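Local coordinates for GH86A beta-porphyranase (Bacteroides plebeius, PDB 4AW7), which hydrolyses porphyran, the sulfated red-seaweed polysaccharide, at beta-D-galactopyranose-(1->4)-alpha-L-galactopyranose-6-sulfate linkages, releasing mostly disaccharides, at residues Ala199-Asn204 / Ser542-Phe547; Asn206-Arg211 / Leu251-Ala256; Met214-Ala219 / Asp224-His229; Met305-Asn310 / Ser506-Ile511. All coordinates share one frame; numbering follows the deposited sequence.

Interaction 1 (Ala199-Asn204 / Ser542-Phe547); sequences AWEDGN and SNRNIF
Glu201 meets Arg544 and Ile546 at once, its acid facing the first and its aliphatic stem the second. The tightly packed part is apolar: Glu201 CG lies 3.7 Å from Ile546 CG2. With chi1 at 73°, Glu201 CG sits between its own N and C, and a bend at chi2 turns the carboxylate to the arginine. In the salt bridge, Arg544 NH2 donates to Glu201 OE2 over 2.8 Å, in the guanidinium plane but from above the carboxylate plane, 58° out of it. Arg544 NH2 also bonds Ile546 O at 3.0 Å, which ties the guanidinium back to the start of strand 546-555. The looser side is wet: one water donates to Glu201 OE2 and accepts from Arg544 NH1. A leucine in place of Arg544 would probably leave Glu201 without its cationic mate and the water without its NH1 donor. This interdomain salt bridge joins a type I turn (Ala199 to Asp202) of the catalytic domain to the loop leading into strand 546-555 of the C-terminal beta domain.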
loop_
_atom_site.group_PDB
_atom_site.type_symbol
_atom_site.label_atom_id
_atom_site.label_comp_id
_atom_site.label_asym_id
_atom_site.label_seq_id
_atom_site.Cartn_x
_atom_site.Cartn_y
_atom_site.Cartn_z
ATOM N N ALA A 199 4.762 8.384 -10.645
ATOM C CA ALA A 199 5.917 9.278 -10.775
ATOM C C ALA A 199 5.480 10.723 -10.653
ATOM O O ALA A 199 5.607 11.531 -11.593
ATOM C CB ALA A 199 6.672 8.990 -12.085
ATOM N N TRP A 200 4.906 11.082 -9.504
ATOM C CA TRP A 200 4.335 12.401 -9.286
ATOM C C TRP A 200 5.289 13.508 -9.705
ATOM O O TRP A 200 4.868 14.554 -10.273
ATOM C CB TRP A 200 3.930 12.596 -7.836
ATOM C CG TRP A 200 2.976 11.573 -7.252
ATOM C CD1 TRP A 200 2.840 11.342 -5.906
ATOM C CD2 TRP A 200 1.984 10.728 -7.902
ATOM N NE1 TRP A 200 1.869 10.415 -5.683
ATOM C CE2 TRP A 200 1.314 10.025 -6.881
ATOM C CE3 TRP A 200 1.602 10.478 -9.227
ATOM C CZ2 TRP A 200 0.321 9.074 -7.154
ATOM C CZ3 TRP A 200 0.617 9.540 -9.481
ATOM C CH2 TRP A 200 0.000 8.843 -8.453
ATOM N N GLU A 201 6.558 13.326 -9.382
ATOM C CA GLU A 201 7.611 14.289 -9.632
ATOM C C GLU A 201 7.948 14.513 -11.103
ATOM O O GLU A 201 8.633 15.513 -11.394
ATOM C CB GLU A 201 8.896 13.839 -8.909
ATOM C CG GLU A 201 9.668 12.636 -9.491
ATOM C CD GLU A 201 9.084 11.252 -9.226
ATOM O OE1 GLU A 201 8.030 11.106 -8.600
ATOM O OE2 GLU A 201 9.720 10.272 -9.627
ATOM N N ASP A 202 7.590 13.620 -12.021
ATOM C CA ASP A 202 8.007 13.778 -13.417
ATOM C C ASP A 202 7.579 15.123 -13.986
ATOM O O ASP A 202 6.515 15.659 -13.696
ATOM C CB ASP A 202 7.477 12.659 -14.306
ATOM C CG ASP A 202 8.372 11.452 -14.404
ATOM O OD1 ASP A 202 9.439 11.414 -13.784
ATOM O OD2 ASP A 202 7.969 10.492 -15.117
ATOM N N GLY A 203 8.461 15.683 -14.805
ATOM C CA GLY A 203 8.152 16.936 -15.466
ATOM C C GLY A 203 7.990 18.087 -14.498
ATOM O O GLY A 203 7.097 18.915 -14.633
ATOM N N ASN A 204 8.798 18.088 -13.433
ATOM C CA ASN A 204 8.681 19.136 -12.433
ATOM C C ASN A 204 7.292 19.134 -11.800
ATOM O O ASN A 204 6.713 20.181 -11.546
ATOM C CB ASN A 204 8.935 20.499 -13.085
ATOM C CG ASN A 204 9.529 21.477 -12.141
ATOM O OD1 ASN A 204 10.323 21.097 -11.273
ATOM N ND2 ASN A 204 9.203 22.757 -12.323
ATOM N N SER A 542 20.206 7.028 -5.725
ATOM C CA SER A 542 21.325 7.582 -6.498
ATOM C C SER A 542 21.220 7.260 -7.979
ATOM O O SER A 542 21.849 7.953 -8.776
ATOM C CB SER A 542 22.670 7.087 -5.961
ATOM O OG SER A 542 22.835 7.440 -4.614
ATOM N N ASN A 543 20.470 6.226 -8.333
ATOM C CA ASN A 543 20.272 5.801 -9.729
ATOM C C ASN A 543 19.020 6.411 -10.351
ATOM O O ASN A 543 18.533 5.953 -11.414
ATOM C CB ASN A 543 20.239 4.278 -9.830
ATOM C CG ASN A 543 18.968 3.659 -9.217
ATOM O OD1 ASN A 543 18.297 4.241 -8.358
ATOM N ND2 ASN A 543 18.621 2.475 -9.704
ATOM N N ARG A 544 18.453 7.392 -9.651
ATOM C CA ARG A 544 17.327 8.139 -10.176
ATOM C C ARG A 544 17.886 9.534 -10.488
ATOM O O ARG A 544 18.788 10.022 -9.834
ATOM C CB ARG A 544 16.162 8.132 -9.139
ATOM C CG ARG A 544 15.396 6.769 -9.032
ATOM C CD ARG A 544 14.425 6.636 -7.832
ATOM N NE ARG A 544 13.627 7.843 -7.733
ATOM C CZ ARG A 544 12.425 8.051 -8.272
ATOM N NH1 ARG A 544 11.778 7.111 -8.934
ATOM N NH2 ARG A 544 11.890 9.235 -8.154
ATOM N N ASN A 545 17.339 10.189 -11.453
ATOM C CA ASN A 545 17.662 11.553 -11.725
ATOM C C ASN A 545 16.967 12.510 -10.756
ATOM O O ASN A 545 17.532 13.562 -10.372
ATOM C CB ASN A 545 17.210 11.827 -13.176
ATOM C CG ASN A 545 17.337 13.283 -13.579
ATOM O OD1 ASN A 545 18.407 13.859 -13.499
ATOM N ND2 ASN A 545 16.232 13.872 -14.040
ATOM N N ILE A 546 15.743 12.147 -10.322
ATOM C CA ILE A 546 14.990 12.942 -9.368
ATOM C C ILE A 546 14.819 12.126 -8.120
ATOM O O ILE A 546 14.310 11.002 -8.167
ATOM C CB ILE A 546 13.592 13.362 -9.895
ATOM C CG1 ILE A 546 13.697 14.003 -11.294
ATOM C CG2 ILE A 546 12.907 14.247 -8.853
ATOM C CD1 ILE A 546 12.380 13.967 -12.078
ATOM N N PHE A 547 15.222 12.697 -6.995
ATOM C CA PHE A 547 14.893 12.130 -5.699
ATOM C C PHE A 547 13.466 12.514 -5.379
ATOM O O PHE A 547 13.104 13.672 -5.410
ATOM C CB PHE A 547 15.770 12.695 -4.590
ATOM C CG PHE A 547 15.422 12.185 -3.198
ATOM C CD1 PHE A 547 15.912 10.999 -2.767
ATOM C CD2 PHE A 547 14.538 12.881 -2.388
ATOM C CE1 PHE A 547 15.583 10.503 -1.505
ATOM C CE2 PHE A 547 14.218 12.393 -1.106
ATOM C CZ PHE A 547 14.743 11.217 -0.698
HETATM O O HOH W 1 9.241 7.625 -10.296
#

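Interaction 2 (Asn206-Arg211 / Leu251-Ala256); sequences NYWNTR and LDMVEA. With K (potassium ion), chain F.
Trp208 and Met253 form the nearest CA pair of segments 206-211 and 251-256, both helical, with their CA atoms 9.2 Å apart, a spacing filled by the indole and the thioether. Both side chains point toward the opposite helix, and the methionine lies along a single face of the indole. Its methyl stands almost exactly above the five-membered ring, Met253 CE being 3.5 Å from that centroid of Trp208 and 4° off the normal, a CH-pi contact. The sulfur follows over the six-membered ring, Met253 SD to the Trp208 centroid 4.0 Å at 22° from the normal, which makes a Met-aromatic contact. Met253 CG continues the line, 3.8 Å from Trp208 CZ3. This run along the indole is possible because the methionine is extended beyond CG, with chi3 at -171°. Val254 adds a lesser contact, its CG2 4.4 Å from Trp208 CZ3. The indole N-H is engaged by Tyr481 OH, and the Trp200 ring meets Trp208 edge-to-face, so its N-H and ring also have partners outside the two segments. One residue earlier, Tyr207 OH binds the potassium ion at 2.9 Å, alongside Tyr193. Across the two helices the chemistry is thus dispersion and sulfur-pi contact, whereas the polar N-H of Trp208 is satisfied by the strand 469-484.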
loop_
_atom_site.group_PDB
_atom_site.type_symbol
_atom_site.label_atom_id
_atom_site.label_comp_id
_atom_site.label_asym_id
_atom_site.label_seq_id
_atom_site.Cartn_x
_atom_site.Cartn_y
_atom_site.Cartn_z
ATOM N N ASN A 206 4.622 18.129 -13.272
ATOM C CA ASN A 206 3.578 18.107 -14.312
ATOM C C ASN A 206 2.828 16.790 -14.309
ATOM O O ASN A 206 1.624 16.751 -14.573
ATOM C CB ASN A 206 4.162 18.359 -15.704
ATOM C CG ASN A 206 3.085 18.474 -16.761
ATOM O OD1 ASN A 206 2.343 19.438 -16.743
ATOM N ND2 ASN A 206 2.964 17.474 -17.639
ATOM N N TYR A 207 3.518 15.703 -14.015
ATOM C CA TYR A 207 2.893 14.388 -14.026
ATOM C C TYR A 207 1.808 14.310 -12.929
ATOM O O TYR A 207 0.675 13.945 -13.203
ATOM C CB TYR A 207 3.936 13.273 -13.927
ATOM C CG TYR A 207 3.318 11.922 -14.138
ATOM C CD1 TYR A 207 2.776 11.168 -13.107
ATOM C CD2 TYR A 207 3.268 11.387 -15.423
ATOM C CE1 TYR A 207 2.187 9.960 -13.356
ATOM C CE2 TYR A 207 2.695 10.152 -15.660
ATOM C CZ TYR A 207 2.160 9.434 -14.616
ATOM O OH TYR A 207 1.551 8.222 -14.878
ATOM N N TRP A 208 2.158 14.652 -11.701
ATOM C CA TRP A 208 1.186 14.795 -10.638
ATOM C C TRP A 208 0.007 15.655 -11.133
ATOM O O TRP A 208 -1.143 15.270 -11.026
ATOM C CB TRP A 208 1.800 15.481 -9.412
ATOM C CG TRP A 208 0.776 15.945 -8.419
ATOM C CD1 TRP A 208 0.364 17.217 -8.240
ATOM C CD2 TRP A 208 0.033 15.150 -7.487
ATOM N NE1 TRP A 208 -0.593 17.277 -7.277
ATOM C CE2 TRP A 208 -0.823 16.015 -6.799
ATOM C CE3 TRP A 208 0.016 13.783 -7.168
ATOM C CZ2 TRP A 208 -1.702 15.569 -5.821
ATOM C CZ3 TRP A 208 -0.835 13.349 -6.183
ATOM C CH2 TRP A 208 -1.708 14.238 -5.538
ATOM N N ASN A 209 0.303 16.850 -11.677
ATOM C CA ASN A 209 -0.754 17.768 -12.016
ATOM C C ASN A 209 -1.723 17.218 -13.032
ATOM O O ASN A 209 -2.945 17.453 -12.919
ATOM C CB ASN A 209 -0.197 19.093 -12.563
ATOM C CG ASN A 209 0.443 19.964 -11.519
ATOM O OD1 ASN A 209 0.158 19.853 -10.333
ATOM N ND2 ASN A 209 1.319 20.876 -11.967
ATOM N N THR A 210 -1.226 16.446 -13.988
ATOM C CA THR A 210 -2.034 16.023 -15.117
ATOM C C THR A 210 -2.569 14.592 -15.016
ATOM O O THR A 210 -3.406 14.196 -15.814
ATOM C CB THR A 210 -1.241 16.209 -16.435
ATOM O OG1 THR A 210 -0.029 15.440 -16.380
ATOM C CG2 THR A 210 -0.935 17.675 -16.695
ATOM N N ARG A 211 -2.106 13.837 -13.999
ATOM C CA ARG A 211 -2.578 12.482 -13.765
ATOM C C ARG A 211 -3.345 12.459 -12.442
ATOM O O ARG A 211 -4.542 12.669 -12.442
ATOM C CB ARG A 211 -1.425 11.458 -13.877
ATOM C CG ARG A 211 -1.087 11.020 -15.291
ATOM C CD ARG A 211 -0.437 12.082 -16.144
ATOM N NE ARG A 211 0.056 11.503 -17.392
ATOM C CZ ARG A 211 0.612 12.196 -18.371
ATOM N NH1 ARG A 211 0.697 13.502 -18.309
ATOM N NH2 ARG A 211 1.117 11.563 -19.403
ATOM N N LEU A 251 2.361 8.044 -1.388
ATOM C CA LEU A 251 1.092 7.951 -0.684
ATOM C C LEU A 251 0.795 9.178 0.158
ATOM O O LEU A 251 -0.348 9.636 0.209
ATOM C CB LEU A 251 1.034 6.656 0.152
ATOM C CG LEU A 251 1.194 5.351 -0.633
ATOM C CD1 LEU A 251 1.114 4.194 0.343
ATOM C CD2 LEU A 251 0.194 5.206 -1.765
ATOM N N ASP A 252 1.825 9.764 0.765
ATOM C CA ASP A 252 1.625 11.015 1.478
ATOM C C ASP A 252 1.085 12.116 0.570
ATOM O O ASP A 252 0.284 12.927 1.023
ATOM C CB ASP A 252 2.923 11.508 2.127
ATOM C CG ASP A 252 3.247 10.860 3.453
ATOM O OD1 ASP A 252 2.656 9.812 3.804
ATOM O OD2 ASP A 252 4.103 11.424 4.200
ATOM N N MET A 253 1.495 12.155 -0.698
ATOM C CA MET A 253 1.000 13.234 -1.559
ATOM C C MET A 253 -0.486 13.128 -1.821
ATOM O O MET A 253 -1.206 14.122 -1.867
ATOM C CB MET A 253 1.758 13.322 -2.858
ATOM C CG MET A 253 1.601 14.663 -3.555
ATOM S SD MET A 253 2.832 14.866 -4.883
ATOM C CE MET A 253 2.560 16.613 -5.273
ATOM N N VAL A 254 -0.930 11.887 -2.045
ATOM C CA VAL A 254 -2.380 11.626 -2.240
ATOM C C VAL A 254 -3.163 12.099 -1.010
ATOM O O VAL A 254 -4.169 12.783 -1.134
ATOM C CB VAL A 254 -2.649 10.164 -2.606
ATOM C CG1 VAL A 254 -4.131 9.861 -2.667
ATOM C CG2 VAL A 254 -1.949 9.794 -3.898
ATOM N N GLU A 255 -2.698 11.706 0.175
ATOM C CA GLU A 255 -3.376 12.117 1.411
ATOM C C GLU A 255 -3.368 13.634 1.574
ATOM O O GLU A 255 -4.384 14.244 1.938
ATOM C CB GLU A 255 -2.688 11.469 2.623
ATOM C CG GLU A 255 -2.835 9.973 2.706
ATOM C CD GLU A 255 -2.117 9.341 3.910
ATOM O OE1 GLU A 255 -1.621 10.089 4.786
ATOM O OE2 GLU A 255 -2.073 8.080 4.067
ATOM N N ALA A 256 -2.199 14.240 1.355
ATOM C CA ALA A 256 -2.038 15.675 1.566
ATOM C C ALA A 256 -2.949 16.471 0.645
ATOM O O ALA A 256 -3.585 17.444 1.102
ATOM C CB ALA A 256 -0.575 16.050 1.351
HETATM K K K F . 0.004 6.718 -12.941
#

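Interaction 3 (Met214-Ala219 / Asp224-His229); sequences MFIDRA and DGFSVH. With GLA (alpha-D-galactopyranose), chain B.
Phe226 receives Phe215 and Ile216 from helix 212-219, each in a different way. The aliphatic contact is over a face: Ile216 CG1 stands 4.0 Å from the Phe226 centroid, 20° off the normal, as a CH-pi contact displaced toward the rim. The aromatic contact is rim to rim. Phe215 CE2 comes within 3.8 Å of Phe226 CD1, and each of these atoms lies near the plane of the other ring, so neither ring offers a face to the other. Phe215 reaches this position with CG anti to the backbone N (chi1 -176°), while its ring also meets Tyr171 edge-to-face. With an alanine in place of Phe226, helix and strand would probably be left with a gap, Ile216 CG1 and the rim of Phe215 losing their partner. The polar contacts lie farther along strand 225-233, where His229 ND1 is 3.2 Å from O1 of the bound galactose (GLA) and hydrogen-bonds Glu146, the inferred proton donor. Strand 225-233 runs in the parallel sheet between 189-195 and 268-276. A helix packed through apolar side chains on such a strand, with substrate-binding residues farther along it, is characteristic of the (beta/alpha)8-barrel of glycoside hydrolases.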
loop_
_atom_site.group_PDB
_atom_site.type_symbol
_atom_site.label_atom_id
_atom_site.label_comp_id
_atom_site.label_asym_id
_atom_site.label_seq_id
_atom_site.Cartn_x
_atom_site.Cartn_y
_atom_site.Cartn_z
ATOM N N MET A 214 -5.383 15.632 -11.416
ATOM C CA MET A 214 -6.527 15.750 -12.297
ATOM C C MET A 214 -7.604 14.736 -11.930
ATOM O O MET A 214 -8.790 15.072 -11.884
ATOM C CB MET A 214 -6.069 15.607 -13.747
ATOM C CG MET A 214 -7.185 15.780 -14.794
ATOM S SD MET A 214 -8.086 14.294 -15.187
ATOM C CE MET A 214 -6.889 13.489 -16.285
ATOM N N PHE A 215 -7.201 13.503 -11.605
ATOM C CA PHE A 215 -8.156 12.498 -11.161
ATOM C C PHE A 215 -8.885 12.912 -9.904
ATOM O O PHE A 215 -10.130 12.826 -9.822
ATOM C CB PHE A 215 -7.457 11.143 -10.960
ATOM C CG PHE A 215 -8.402 10.057 -10.596
ATOM C CD1 PHE A 215 -9.189 9.463 -11.558
ATOM C CD2 PHE A 215 -8.553 9.636 -9.268
ATOM C CE1 PHE A 215 -10.131 8.512 -11.223
ATOM C CE2 PHE A 215 -9.492 8.677 -8.940
ATOM C CZ PHE A 215 -10.288 8.121 -9.923
ATOM N N ILE A 216 -8.132 13.360 -8.905
ATOM C CA ILE A 216 -8.735 13.803 -7.670
ATOM C C ILE A 216 -9.695 14.968 -7.915
ATOM O O ILE A 216 -10.800 15.000 -7.367
ATOM C CB ILE A 216 -7.677 14.124 -6.600
ATOM C CG1 ILE A 216 -6.929 12.833 -6.205
ATOM C CG2 ILE A 216 -8.309 14.767 -5.373
ATOM C CD1 ILE A 216 -5.708 13.045 -5.327
ATOM N N ASP A 217 -9.298 15.917 -8.754
ATOM C CA ASP A 217 -10.147 17.083 -9.032
ATOM C C ASP A 217 -11.418 16.718 -9.786
ATOM O O ASP A 217 -12.488 17.233 -9.498
ATOM C CB ASP A 217 -9.343 18.111 -9.845
ATOM C CG ASP A 217 -8.286 18.810 -9.041
ATOM O OD1 ASP A 217 -8.377 18.856 -7.779
ATOM O OD2 ASP A 217 -7.365 19.379 -9.678
ATOM N N ARG A 218 -11.320 15.848 -10.769
ATOM C CA ARG A 218 -12.377 15.624 -11.739
ATOM C C ARG A 218 -13.273 14.427 -11.395
ATOM O O ARG A 218 -14.451 14.430 -11.699
ATOM C CB ARG A 218 -11.760 15.468 -13.134
ATOM C CG ARG A 218 -12.672 15.378 -14.322
ATOM C CD ARG A 218 -11.856 15.631 -15.593
ATOM N NE ARG A 218 -12.680 15.488 -16.777
ATOM C CZ ARG A 218 -12.566 16.241 -17.865
ATOM N NH1 ARG A 218 -11.649 17.200 -17.934
ATOM N NH2 ARG A 218 -13.365 16.015 -18.899
ATOM N N ALA A 219 -12.735 13.390 -10.764
ATOM C CA ALA A 219 -13.497 12.240 -10.278
ATOM C C ALA A 219 -13.488 12.046 -8.764
ATOM O O ALA A 219 -14.304 11.264 -8.260
ATOM C CB ALA A 219 -12.996 10.952 -10.953
ATOM N N ASP A 224 -14.764 6.701 -3.276
ATOM C CA ASP A 224 -14.573 6.407 -1.860
ATOM C C ASP A 224 -13.111 6.391 -1.444
ATOM O O ASP A 224 -12.772 6.660 -0.285
ATOM C CB ASP A 224 -15.246 5.098 -1.533
ATOM C CG ASP A 224 -16.731 5.158 -1.776
ATOM O OD1 ASP A 224 -17.377 5.933 -1.038
ATOM O OD2 ASP A 224 -17.238 4.497 -2.680
ATOM N N GLY A 225 -12.208 6.081 -2.379
ATOM C CA GLY A 225 -10.776 6.069 -2.088
ATOM C C GLY A 225 -9.930 6.044 -3.323
ATOM O O GLY A 225 -10.455 5.988 -4.422
ATOM N N PHE A 226 -8.632 6.152 -3.086
ATOM C CA PHE A 226 -7.658 6.313 -4.177
ATOM C C PHE A 226 -6.726 5.140 -4.190
ATOM O O PHE A 226 -6.223 4.716 -3.151
ATOM C CB PHE A 226 -6.911 7.640 -4.030
ATOM C CG PHE A 226 -7.859 8.818 -4.089
ATOM C CD1 PHE A 226 -8.565 9.080 -5.256
ATOM C CD2 PHE A 226 -8.061 9.636 -3.001
ATOM C CE1 PHE A 226 -9.479 10.121 -5.316
ATOM C CE2 PHE A 226 -8.988 10.680 -3.059
ATOM C CZ PHE A 226 -9.688 10.916 -4.218
ATOM N N SER A 227 -6.461 4.625 -5.389
ATOM C CA SER A 227 -5.685 3.417 -5.562
ATOM C C SER A 227 -4.476 3.607 -6.460
ATOM O O SER A 227 -4.529 4.289 -7.482
ATOM C CB SER A 227 -6.563 2.283 -6.075
ATOM O OG SER A 227 -7.067 2.492 -7.368
ATOM N N VAL A 228 -3.386 2.954 -6.049
ATOM C CA VAL A 228 -2.123 2.960 -6.730
ATOM C C VAL A 228 -1.497 1.572 -6.641
ATOM O O VAL A 228 -1.822 0.777 -5.767
ATOM C CB VAL A 228 -1.168 4.019 -6.198
ATOM C CG1 VAL A 228 -1.781 5.450 -6.165
ATOM C CG2 VAL A 228 -0.651 3.627 -4.927
ATOM N N HIS A 229 -0.574 1.311 -7.558
ATOM C CA HIS A 229 0.253 0.117 -7.568
ATOM C C HIS A 229 1.665 0.490 -7.166
ATOM O O HIS A 229 2.184 1.532 -7.621
ATOM C CB HIS A 229 0.266 -0.485 -8.967
ATOM C CG HIS A 229 -1.085 -0.937 -9.421
ATOM N ND1 HIS A 229 -1.366 -1.294 -10.727
ATOM C CD2 HIS A 229 -2.238 -1.064 -8.725
ATOM C CE1 HIS A 229 -2.643 -1.664 -10.771
ATOM N NE2 HIS A 229 -3.186 -1.528 -9.581
HETATM C C1 GLA B . 0.603 -3.814 -13.386
HETATM C C2 GLA B . -0.471 -4.689 -14.060
HETATM C C3 GLA B . -0.226 -6.163 -13.792
HETATM C C4 GLA B . 1.218 -6.546 -13.997
HETATM C C5 GLA B . 2.116 -5.626 -13.151
HETATM C C6 GLA B . 3.579 -6.201 -13.110
HETATM O O1 GLA B . 0.459 -3.593 -12.048
HETATM O O2 GLA B . -1.801 -4.261 -13.624
HETATM O O3 GLA B . -0.935 -6.977 -14.687
HETATM O O4 GLA B . 1.562 -6.443 -15.393
HETATM O O5 GLA B . 1.910 -4.250 -13.713
HETATM O O6 GLA B . 3.691 -7.098 -11.919
#

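Interaction 4 (Met305-Asn310 / Ser506-Ile511); sequences MERQDN and SLRMSI
Arg307 and Arg508, the two residues that carry this small buried contact, bring their guanidinium groups together at NH2: the two nitrogens lie 3.2 Å apart. Both are donors, so the approach itself is no bond, and the guanidinium planes stand 85° apart. Glu248 OE1 forms salt bridges with NH2 of both arginines, which probably offsets their like charges. Arg307 arrives with its chain extended from CG to NE, whereas Arg508 bends at chi3, 62°. Between them they join the loop after helix 293-305, on the catalytic barrel, to strand 503-514 of the C-terminal beta domain, across helix 245-262, which supplies the acids. Arg307 NH1 is shared by Asp252 and Glu255, and its NE bonds Asn303. Arg508 NE pairs with Asp252, through the OD2 atom, while OD1 serves Arg307.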
loop_
_atom_site.group_PDB
_atom_site.type_symbol
_atom_site.label_atom_id
_atom_site.label_comp_id
_atom_site.label_asym_id
_atom_site.label_seq_id
_atom_site.Cartn_x
_atom_site.Cartn_y
_atom_site.Cartn_z
ATOM N N MET A 305 1.082 -1.172 6.942
ATOM C CA MET A 305 0.570 -1.404 8.291
ATOM C C MET A 305 0.395 -0.111 9.067
ATOM O O MET A 305 -0.591 0.072 9.792
ATOM C CB MET A 305 1.476 -2.372 9.051
ATOM C CG MET A 305 1.254 -3.824 8.606
ATOM S SD MET A 305 2.424 -4.904 9.443
ATOM C CE MET A 305 1.676 -6.481 9.136
ATOM N N GLU A 306 1.339 0.815 8.889
ATOM C CA GLU A 306 1.297 2.122 9.544
ATOM C C GLU A 306 0.250 3.052 8.944
ATOM O O GLU A 306 0.073 4.163 9.474
ATOM C CB GLU A 306 2.661 2.777 9.471
ATOM C CG GLU A 306 3.665 2.178 10.436
ATOM C CD GLU A 306 3.300 2.449 11.892
ATOM O OE1 GLU A 306 3.200 3.631 12.263
ATOM O OE2 GLU A 306 3.112 1.508 12.677
ATOM N N ARG A 307 -0.487 2.620 7.941
ATOM C CA ARG A 307 -1.557 3.388 7.334
ATOM C C ARG A 307 -2.938 2.731 7.525
ATOM O O ARG A 307 -3.901 3.080 6.837
ATOM C CB ARG A 307 -1.302 3.623 5.849
ATOM C CG ARG A 307 0.005 4.334 5.563
ATOM C CD ARG A 307 0.106 4.687 4.117
ATOM N NE ARG A 307 1.418 5.240 3.794
ATOM C CZ ARG A 307 1.722 6.524 3.598
ATOM N NH1 ARG A 307 0.789 7.464 3.601
ATOM N NH2 ARG A 307 2.981 6.846 3.352
ATOM N N GLN A 308 -3.043 1.753 8.432
ATOM C CA GLN A 308 -4.267 0.941 8.477
ATOM C C GLN A 308 -5.543 1.774 8.613
ATOM O O GLN A 308 -6.584 1.431 8.050
ATOM C CB GLN A 308 -4.195 -0.090 9.602
ATOM C CG GLN A 308 -5.273 -1.150 9.485
ATOM C CD GLN A 308 -5.290 -2.067 10.673
ATOM O OE1 GLN A 308 -4.356 -2.849 10.889
ATOM N NE2 GLN A 308 -6.373 -2.005 11.457
ATOM N N ASP A 309 -5.474 2.842 9.394
ATOM C CA ASP A 309 -6.600 3.721 9.628
ATOM C C ASP A 309 -7.016 4.517 8.416
ATOM O O ASP A 309 -8.104 5.115 8.425
ATOM C CB ASP A 309 -6.343 4.673 10.805
ATOM C CG ASP A 309 -5.090 5.494 10.689
ATOM O OD1 ASP A 309 -4.113 5.088 10.055
ATOM O OD2 ASP A 309 -5.059 6.584 11.312
ATOM N N ASN A 310 -6.178 4.559 7.396
ATOM C CA ASN A 310 -6.518 5.178 6.115
ATOM C C ASN A 310 -6.318 4.245 4.922
ATOM O O ASN A 310 -6.003 4.697 3.821
ATOM C CB ASN A 310 -5.744 6.477 5.895
ATOM C CG ASN A 310 -6.423 7.363 4.861
ATOM O OD1 ASN A 310 -7.650 7.475 4.840
ATOM N ND2 ASN A 310 -5.627 7.935 3.915
ATOM N N SER A 506 7.006 13.678 14.942
ATOM C CA SER A 506 7.902 13.784 13.797
ATOM C C SER A 506 7.238 14.567 12.674
ATOM O O SER A 506 6.015 14.645 12.584
ATOM C CB SER A 506 8.321 12.441 13.281
ATOM O OG SER A 506 7.200 11.745 12.838
ATOM N N LEU A 507 8.090 15.134 11.822
ATOM C CA LEU A 507 7.664 15.739 10.573
ATOM C C LEU A 507 7.950 14.745 9.437
ATOM O O LEU A 507 9.073 14.232 9.323
ATOM C CB LEU A 507 8.472 17.021 10.335
ATOM C CG LEU A 507 8.319 17.660 8.954
ATOM C CD1 LEU A 507 6.946 18.222 8.718
ATOM C CD2 LEU A 507 9.428 18.702 8.790
ATOM N N ARG A 508 6.931 14.479 8.609
ATOM C CA ARG A 508 7.109 13.684 7.385
ATOM C C ARG A 508 7.262 14.697 6.262
ATOM O O ARG A 508 6.275 15.276 5.785
ATOM C CB ARG A 508 5.889 12.838 7.174
ATOM C CG ARG A 508 5.611 11.839 8.278
ATOM C CD ARG A 508 4.347 11.070 8.070
ATOM N NE ARG A 508 4.309 10.249 6.857
ATOM C CZ ARG A 508 4.744 9.019 6.759
ATOM N NH1 ARG A 508 5.260 8.382 7.776
ATOM N NH2 ARG A 508 4.613 8.417 5.579
ATOM N N MET A 509 8.516 14.933 5.856
ATOM C CA MET A 509 8.848 15.956 4.872
ATOM C C MET A 509 9.103 15.277 3.536
ATOM O O MET A 509 10.115 14.572 3.409
ATOM C CB MET A 509 10.106 16.690 5.345
ATOM C CG MET A 509 10.674 17.662 4.362
ATOM S SD MET A 509 12.177 18.502 4.848
ATOM C CE MET A 509 13.323 17.133 4.846
ATOM N N SER A 510 8.214 15.491 2.575
ATOM C CA SER A 510 8.381 14.895 1.250
ATOM C C SER A 510 8.864 15.943 0.270
ATOM O O SER A 510 8.267 17.031 0.188
ATOM C CB SER A 510 7.105 14.203 0.770
ATOM O OG SER A 510 6.732 13.084 1.582
ATOM N N ILE A 511 9.909 15.545 -0.468
ATOM C CA ILE A 511 10.541 16.438 -1.440
ATOM C C ILE A 511 10.779 15.687 -2.736
ATOM O O ILE A 511 11.070 14.494 -2.753
ATOM C CB ILE A 511 11.853 17.067 -0.913
ATOM C CG1 ILE A 511 12.873 16.003 -0.565
ATOM C CG2 ILE A 511 11.559 17.980 0.289
ATOM C CD1 ILE A 511 14.281 16.567 -0.160
#

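Overall arrangement
From the N terminus, residues 199-204 open interaction 1, which closes only at 542-547, 338 residues on, and encloses the other three. Interaction 2 closes a shorter loop, 206-211 to 251-256, and interaction 3 nests within it, a tight helix-to-strand return. Interaction 4 follows in series, from 305-310 to 506-511; none of the loops cross. Interactions 2 and 3 lie within the catalytic barrel, their centres about 9 Å apart and touching through Val254 and Phe226. Interactions 1 and 4 fasten that barrel to neighbouring strands of one sheet of the C-terminal domain. Helix 245-262 takes part in interaction 2 and supplies acids to interaction 4.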